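Local atomic coordinates of mannuronan C5-epimerase (Pseudomonas syringae pv. tomato, PDB entry 4NK6), a protein that converts beta-D-mannuronate to alpha-L-guluronate within the polymer during alginate synthesis and belongs to a periplasmic complex that shields the nascent chain from degradation. Residues Y249-R254 against P273-H278. Numbering follows the deposited sequence.
Sequences YCYETR and PHDRSH
Ser277 OG sits at the tight, buried heart of the contact, accepting a nearly straight bond from Thr253 N (3.0 Å) while giving its own proton to His274 O. Its first torsion sets OG beside its own backbone N (chi1 -62°), within reach of Thr253 N. Next to it on the strand side, Cys250 SG packs against Pro273 CB at 3.7 Å. Backbone bonds flank this core: Glu252 N to Asp275 O at 2.9 Å, and His278 N to Thr253 O.

Toward the solvent side, the turns are joined by a salt bridge. Arg276 grips Glu252 side-on, NE and NH1 (2.9 Å) both reaching OE2 on its anti side, with carboxylate and guanidinium planes 81° apart. On the buried flank of that side, Tyr251 presents its ring edge to Asp275 OD2, 3.2 Å from CD2, and a water near Tyr249 OH gives a weak bond to that oxygen. His274 ND1, lying above the carboxylate plane, gives Asp275 OD1 a straight bond (2.9 Å) that limits the imidazole's rotation; Arg300, paired with OD1, probably steadies the carboxylate. Tyr249 CE1 lies 3.7 Å from His274 CB.

Such stacking of successive coils is characteristic of the right-handed parallel beta-helix, here at the probable active site, where His274 is the inferred proton acceptor.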
loop_
_atom_site.group_PDB
_atom_site.type_symbol
_atom_site.label_atom_id
_atom_site.label_comp_id
_atom_site.label_asym_id
_atom_site.label_seq_id
_atom_site.Cartn_x
_atom_site.Cartn_y
_atom_site.Cartn_z
ATOM N N TYR A 249 -2.522 0.778 0.731
ATOM C CA TYR A 249 -2.995 -0.142 1.754
ATOM C C TYR A 249 -3.812 -1.233 1.096
ATOM O O TYR A 249 -4.518 -0.979 0.118
ATOM C CB TYR A 249 -3.872 0.606 2.774
ATOM C CG TYR A 249 -4.623 -0.298 3.738
ATOM C CD1 TYR A 249 -4.031 -0.734 4.919
ATOM C CD2 TYR A 249 -5.925 -0.706 3.470
ATOM C CE1 TYR A 249 -4.709 -1.561 5.807
ATOM C CE2 TYR A 249 -6.613 -1.536 4.355
ATOM C CZ TYR A 249 -5.998 -1.954 5.520
ATOM O OH TYR A 249 -6.671 -2.775 6.398
ATOM N N CYS A 250 -3.728 -2.447 1.626
ATOM C CA CYS A 250 -4.678 -3.474 1.222
ATOM C C CYS A 250 -5.057 -4.435 2.350
ATOM O O CYS A 250 -4.362 -4.541 3.360
ATOM C CB CYS A 250 -4.219 -4.227 -0.036
ATOM S SG CYS A 250 -2.763 -5.270 0.168
ATOM N N TYR A 251 -6.176 -5.123 2.157
ATOM C CA TYR A 251 -6.745 -6.028 3.146
ATOM C C TYR A 251 -7.344 -7.205 2.398
ATOM O O TYR A 251 -8.177 -7.007 1.505
ATOM C CB TYR A 251 -7.847 -5.293 3.929
ATOM C CG TYR A 251 -8.749 -6.172 4.789
ATOM C CD1 TYR A 251 -9.916 -6.730 4.269
ATOM C CD2 TYR A 251 -8.453 -6.412 6.126
ATOM C CE1 TYR A 251 -10.750 -7.522 5.048
ATOM C CE2 TYR A 251 -9.280 -7.208 6.922
ATOM C CZ TYR A 251 -10.429 -7.756 6.372
ATOM O OH TYR A 251 -11.254 -8.540 7.146
ATOM N N GLU A 252 -6.928 -8.415 2.763
ATOM C CA GLU A 252 -7.373 -9.639 2.103
ATOM C C GLU A 252 -7.406 -9.499 0.574
ATOM O O GLU A 252 -8.421 -9.763 -0.074
ATOM C CB GLU A 252 -8.724 -10.084 2.671
ATOM C CG GLU A 252 -8.614 -10.599 4.100
ATOM C CD GLU A 252 -9.916 -11.163 4.630
ATOM O OE1 GLU A 252 -10.856 -11.341 3.827
ATOM O OE2 GLU A 252 -10.000 -11.425 5.852
ATOM N N THR A 253 -6.275 -9.067 0.021
ATOM C CA THR A 253 -6.143 -8.759 -1.398
ATOM C C THR A 253 -5.238 -9.793 -2.047
ATOM O O THR A 253 -4.310 -10.293 -1.408
ATOM C CB THR A 253 -5.570 -7.334 -1.567
ATOM O OG1 THR A 253 -6.558 -6.384 -1.156
ATOM C CG2 THR A 253 -5.166 -7.039 -3.008
ATOM N N ARG A 254 -5.510 -10.144 -3.301
ATOM C CA ARG A 254 -4.709 -11.164 -3.968
ATOM C C ARG A 254 -3.960 -10.639 -5.188
ATOM O O ARG A 254 -4.490 -9.838 -5.960
ATOM C CB ARG A 254 -5.577 -12.357 -4.375
ATOM C CG ARG A 254 -6.576 -12.034 -5.473
ATOM C CD ARG A 254 -7.235 -13.284 -6.034
ATOM N NE ARG A 254 -8.099 -12.962 -7.166
ATOM C CZ ARG A 254 -7.696 -12.926 -8.435
ATOM N NH1 ARG A 254 -6.432 -13.199 -8.752
ATOM N NH2 ARG A 254 -8.561 -12.620 -9.392
ATOM N N PRO A 273 0.748 -3.228 2.743
ATOM C CA PRO A 273 -0.184 -4.349 2.552
ATOM C C PRO A 273 -0.498 -5.042 3.879
ATOM O O PRO A 273 0.385 -5.142 4.719
ATOM C CB PRO A 273 0.606 -5.307 1.657
ATOM C CG PRO A 273 1.633 -4.448 0.974
ATOM C CD PRO A 273 2.023 -3.461 2.036
ATOM N N HIS A 274 -1.722 -5.535 4.053
ATOM C CA HIS A 274 -2.165 -5.988 5.368
ATOM C C HIS A 274 -3.074 -7.203 5.296
ATOM O O HIS A 274 -3.669 -7.502 4.252
ATOM C CB HIS A 274 -2.960 -4.864 6.063
ATOM C CG HIS A 274 -2.350 -4.375 7.343
ATOM N ND1 HIS A 274 -2.670 -4.909 8.574
ATOM C CD2 HIS A 274 -1.454 -3.387 7.585
ATOM C CE1 HIS A 274 -1.991 -4.281 9.518
ATOM N NE2 HIS A 274 -1.248 -3.351 8.946
ATOM N N ASP A 275 -3.185 -7.880 6.434
ATOM C CA ASP A 275 -4.310 -8.767 6.732
ATOM C C ASP A 275 -4.615 -9.838 5.694
ATOM O O ASP A 275 -5.612 -9.749 4.972
ATOM C CB ASP A 275 -5.573 -7.942 7.002
ATOM C CG ASP A 275 -5.523 -7.202 8.339
ATOM O OD1 ASP A 275 -4.455 -7.156 8.983
ATOM O OD2 ASP A 275 -6.556 -6.654 8.742
ATOM N N ARG A 276 -3.762 -10.855 5.642
ATOM C CA ARG A 276 -4.011 -12.043 4.836
ATOM C C ARG A 276 -4.072 -11.748 3.332
ATOM O O ARG A 276 -4.735 -12.445 2.584
ATOM C CB ARG A 276 -5.272 -12.776 5.332
ATOM C CG ARG A 276 -5.204 -13.161 6.826
ATOM C CD ARG A 276 -6.575 -13.550 7.421
ATOM N NE ARG A 276 -7.525 -12.433 7.386
ATOM C CZ ARG A 276 -7.502 -11.395 8.224
ATOM N NH1 ARG A 276 -8.407 -10.429 8.120
ATOM N NH2 ARG A 276 -6.584 -11.322 9.178
ATOM N N SER A 277 -3.383 -10.703 2.896
ATOM C CA SER A 277 -3.169 -10.505 1.472
ATOM C C SER A 277 -2.060 -11.479 1.058
ATOM O O SER A 277 -1.280 -11.926 1.902
ATOM C CB SER A 277 -2.777 -9.051 1.186
ATOM O OG SER A 277 -3.815 -8.147 1.567
ATOM N N HIS A 278 -1.984 -11.822 -0.224
ATOM C CA HIS A 278 -1.037 -12.841 -0.659
ATOM C C HIS A 278 -0.745 -12.773 -2.161
ATOM O O HIS A 278 -1.588 -12.345 -2.947
ATOM C CB HIS A 278 -1.594 -14.221 -0.310
ATOM C CG HIS A 278 -2.952 -14.469 -0.886
ATOM N ND1 HIS A 278 -3.140 -15.053 -2.121
ATOM C CD2 HIS A 278 -4.190 -14.174 -0.418
ATOM C CE1 HIS A 278 -4.434 -15.128 -2.379
ATOM N NE2 HIS A 278 -5.093 -14.601 -1.362
HETATM O O HOH W 1 -5.819 -3.680 8.612
#